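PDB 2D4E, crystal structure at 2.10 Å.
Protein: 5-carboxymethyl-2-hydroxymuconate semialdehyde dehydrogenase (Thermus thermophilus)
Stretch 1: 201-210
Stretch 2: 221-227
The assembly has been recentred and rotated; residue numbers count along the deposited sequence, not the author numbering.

Stretch 1, residues 201-210: SPFTATKLAE
Stretch 2 221-227: VFNLVQG

Stretch 1 is helical through most of its length, and the helix continues past Glu210. Residues 222-224 form a strand, with phi/psi near -130/135, and Val225 to Gly227 continue as loop. Helix and strand run nearly antiparallel, at 151°, and their axes approach to 9.2 Å. The register pairs Pro202 with Gln226 (CA to CA 6.8 Å) and Ala209 with Leu224 (CA to CA 7.1 Å).

Phe222, Leu224 and Gln226 point toward the helix, while Asn223 between the first two points away. The small Ala205 and Ala209 meet the larger Leu224, and Ala209 also meets Phe222. Leu224 (chi1 t, chi2 p) fits against the helix backbone: its CD2 lies 3.5 Å from Thr206 CA and 3.7 Å from Ala205 O. Its CD1 is 4.1 Å from Ala205 CB, and its CD2 is 4.2 Å from Ala209 CB. Phe222 (chi1 t, chi2 -92°) meets the Ala209 methyl at its ring edge, CE1 to CB 3.9 Å.

Polar bonding lies at the Pro202 end. Gln226 (chi1 m, chi2 m) turns its amide toward Pro202 and Thr206. Its NE2 donates to Pro202 O at 2.8 Å and to Thr206 OG1 at 3.1 Å, with Thr206 chi1 at -80°. Both amide hydrogens are thus used, and the contact buries 310 Å² in all.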

# COMPACT_ATOMS: atom_id res chain seq x y z
N SER C 201 31.10 -3.42 -26.16
CA SER C 201 31.25 -2.04 -25.66
C SER C 201 31.59 -2.08 -24.17
O SER C 201 30.87 -1.55 -23.33
CB SER C 201 29.96 -1.26 -25.89
OG SER C 201 28.86 -1.89 -25.25
N PRO C 202 32.74 -2.68 -23.82
CA PRO C 202 33.25 -2.86 -22.46
C PRO C 202 33.82 -1.67 -21.71
O PRO C 202 33.78 -1.64 -20.48
CB PRO C 202 34.31 -3.93 -22.66
CG PRO C 202 34.94 -3.48 -23.95
CD PRO C 202 33.75 -3.09 -24.82
N PHE C 203 34.34 -0.69 -22.43
CA PHE C 203 34.99 0.47 -21.82
C PHE C 203 34.26 1.24 -20.73
O PHE C 203 34.82 1.48 -19.66
CB PHE C 203 35.45 1.42 -22.92
CG PHE C 203 36.38 0.78 -23.90
CD1 PHE C 203 36.19 0.96 -25.27
CD2 PHE C 203 37.40 -0.05 -23.47
CE1 PHE C 203 37.01 0.31 -26.19
CE2 PHE C 203 38.22 -0.71 -24.37
CZ PHE C 203 38.02 -0.53 -25.74
N THR C 204 33.03 1.65 -21.00
CA THR C 204 32.26 2.41 -20.03
C THR C 204 32.15 1.74 -18.65
O THR C 204 32.13 2.41 -17.62
CB THR C 204 30.84 2.69 -20.57
OG1 THR C 204 30.94 3.40 -21.81
CG2 THR C 204 30.04 3.51 -19.57
N ALA C 205 32.08 0.41 -18.62
CA ALA C 205 31.96 -0.32 -17.36
C ALA C 205 33.23 -0.19 -16.52
O ALA C 205 33.16 0.01 -15.31
CB ALA C 205 31.65 -1.80 -17.64
N THR C 206 34.39 -0.30 -17.15
CA THR C 206 35.64 -0.16 -16.41
C THR C 206 35.72 1.26 -15.86
O THR C 206 36.22 1.48 -14.75
CB THR C 206 36.86 -0.44 -17.32
OG1 THR C 206 37.05 -1.86 -17.43
CG2 THR C 206 38.12 0.20 -16.74
N LYS C 207 35.22 2.23 -16.63
CA LYS C 207 35.22 3.62 -16.20
C LYS C 207 34.30 3.79 -14.99
O LYS C 207 34.62 4.49 -14.03
CB LYS C 207 34.74 4.52 -17.35
CG LYS C 207 34.73 6.01 -17.01
CD LYS C 207 36.12 6.53 -16.68
CE LYS C 207 36.08 8.03 -16.41
NZ LYS C 207 37.44 8.61 -16.24
N LEU C 208 33.14 3.13 -15.04
CA LEU C 208 32.17 3.17 -13.97
C LEU C 208 32.82 2.62 -12.70
O LEU C 208 32.63 3.17 -11.61
CB LEU C 208 30.93 2.35 -14.33
CG LEU C 208 29.85 2.23 -13.25
CD1 LEU C 208 29.36 3.61 -12.85
CD2 LEU C 208 28.69 1.36 -13.78
N ALA C 209 33.57 1.54 -12.83
CA ALA C 209 34.24 0.96 -11.67
C ALA C 209 35.20 1.99 -11.08
O ALA C 209 35.32 2.11 -9.86
CB ALA C 209 35.00 -0.29 -12.07
N GLU C 210 35.88 2.75 -11.94
CA GLU C 210 36.82 3.76 -11.46
C GLU C 210 36.06 4.75 -10.58
O GLU C 210 36.52 5.10 -9.50
CB GLU C 210 37.46 4.51 -12.63
CG GLU C 210 38.35 3.65 -13.51
CD GLU C 210 39.10 4.46 -14.56
OE1 GLU C 210 39.75 3.84 -15.42
OE2 GLU C 210 39.04 5.70 -14.51
N VAL C 221 32.22 -4.77 -2.52
CA VAL C 221 30.82 -4.41 -2.72
C VAL C 221 30.47 -4.39 -4.21
O VAL C 221 29.41 -4.87 -4.60
CB VAL C 221 30.51 -3.05 -2.07
CG1 VAL C 221 29.09 -2.61 -2.42
CG2 VAL C 221 30.66 -3.18 -0.55
N PHE C 222 31.35 -3.82 -5.03
CA PHE C 222 31.12 -3.79 -6.47
C PHE C 222 32.31 -4.39 -7.22
O PHE C 222 33.45 -3.94 -7.07
CB PHE C 222 30.87 -2.36 -6.96
CG PHE C 222 30.74 -2.26 -8.46
CD1 PHE C 222 31.86 -1.99 -9.25
CD2 PHE C 222 29.52 -2.47 -9.09
CE1 PHE C 222 31.76 -1.94 -10.64
CE2 PHE C 222 29.40 -2.43 -10.48
CZ PHE C 222 30.53 -2.16 -11.26
N ASN C 223 32.02 -5.40 -8.04
CA ASN C 223 33.06 -6.07 -8.82
C ASN C 223 32.70 -6.09 -10.29
O ASN C 223 31.53 -6.14 -10.66
CB ASN C 223 33.22 -7.50 -8.32
CG ASN C 223 33.47 -7.57 -6.84
OD1 ASN C 223 34.62 -7.57 -6.39
ND2 ASN C 223 32.39 -7.59 -6.07
N LEU C 224 33.73 -6.09 -11.12
CA LEU C 224 33.56 -6.09 -12.56
C LEU C 224 34.43 -7.13 -13.24
O LEU C 224 35.62 -7.26 -12.93
CB LEU C 224 33.90 -4.71 -13.12
CG LEU C 224 34.23 -4.65 -14.62
CD1 LEU C 224 32.98 -4.99 -15.42
CD2 LEU C 224 34.75 -3.27 -14.97
N VAL C 225 33.83 -7.89 -14.14
CA VAL C 225 34.56 -8.90 -14.89
C VAL C 225 34.22 -8.74 -16.37
O VAL C 225 33.07 -8.94 -16.77
CB VAL C 225 34.21 -10.34 -14.45
CG1 VAL C 225 35.03 -11.33 -15.25
CG2 VAL C 225 34.47 -10.51 -12.96
N GLN C 226 35.21 -8.36 -17.17
CA GLN C 226 35.02 -8.17 -18.60
C GLN C 226 35.16 -9.53 -19.27
O GLN C 226 35.88 -10.40 -18.78
CB GLN C 226 36.08 -7.22 -19.16
CG GLN C 226 36.04 -5.82 -18.58
CD GLN C 226 34.97 -4.96 -19.21
OE1 GLN C 226 34.10 -5.45 -19.93
NE2 GLN C 226 35.03 -3.66 -18.94
N GLY C 227 34.47 -9.72 -20.39
CA GLY C 227 34.58 -11.00 -21.08
C GLY C 227 33.38 -11.40 -21.90
O GLY C 227 32.33 -10.75 -21.86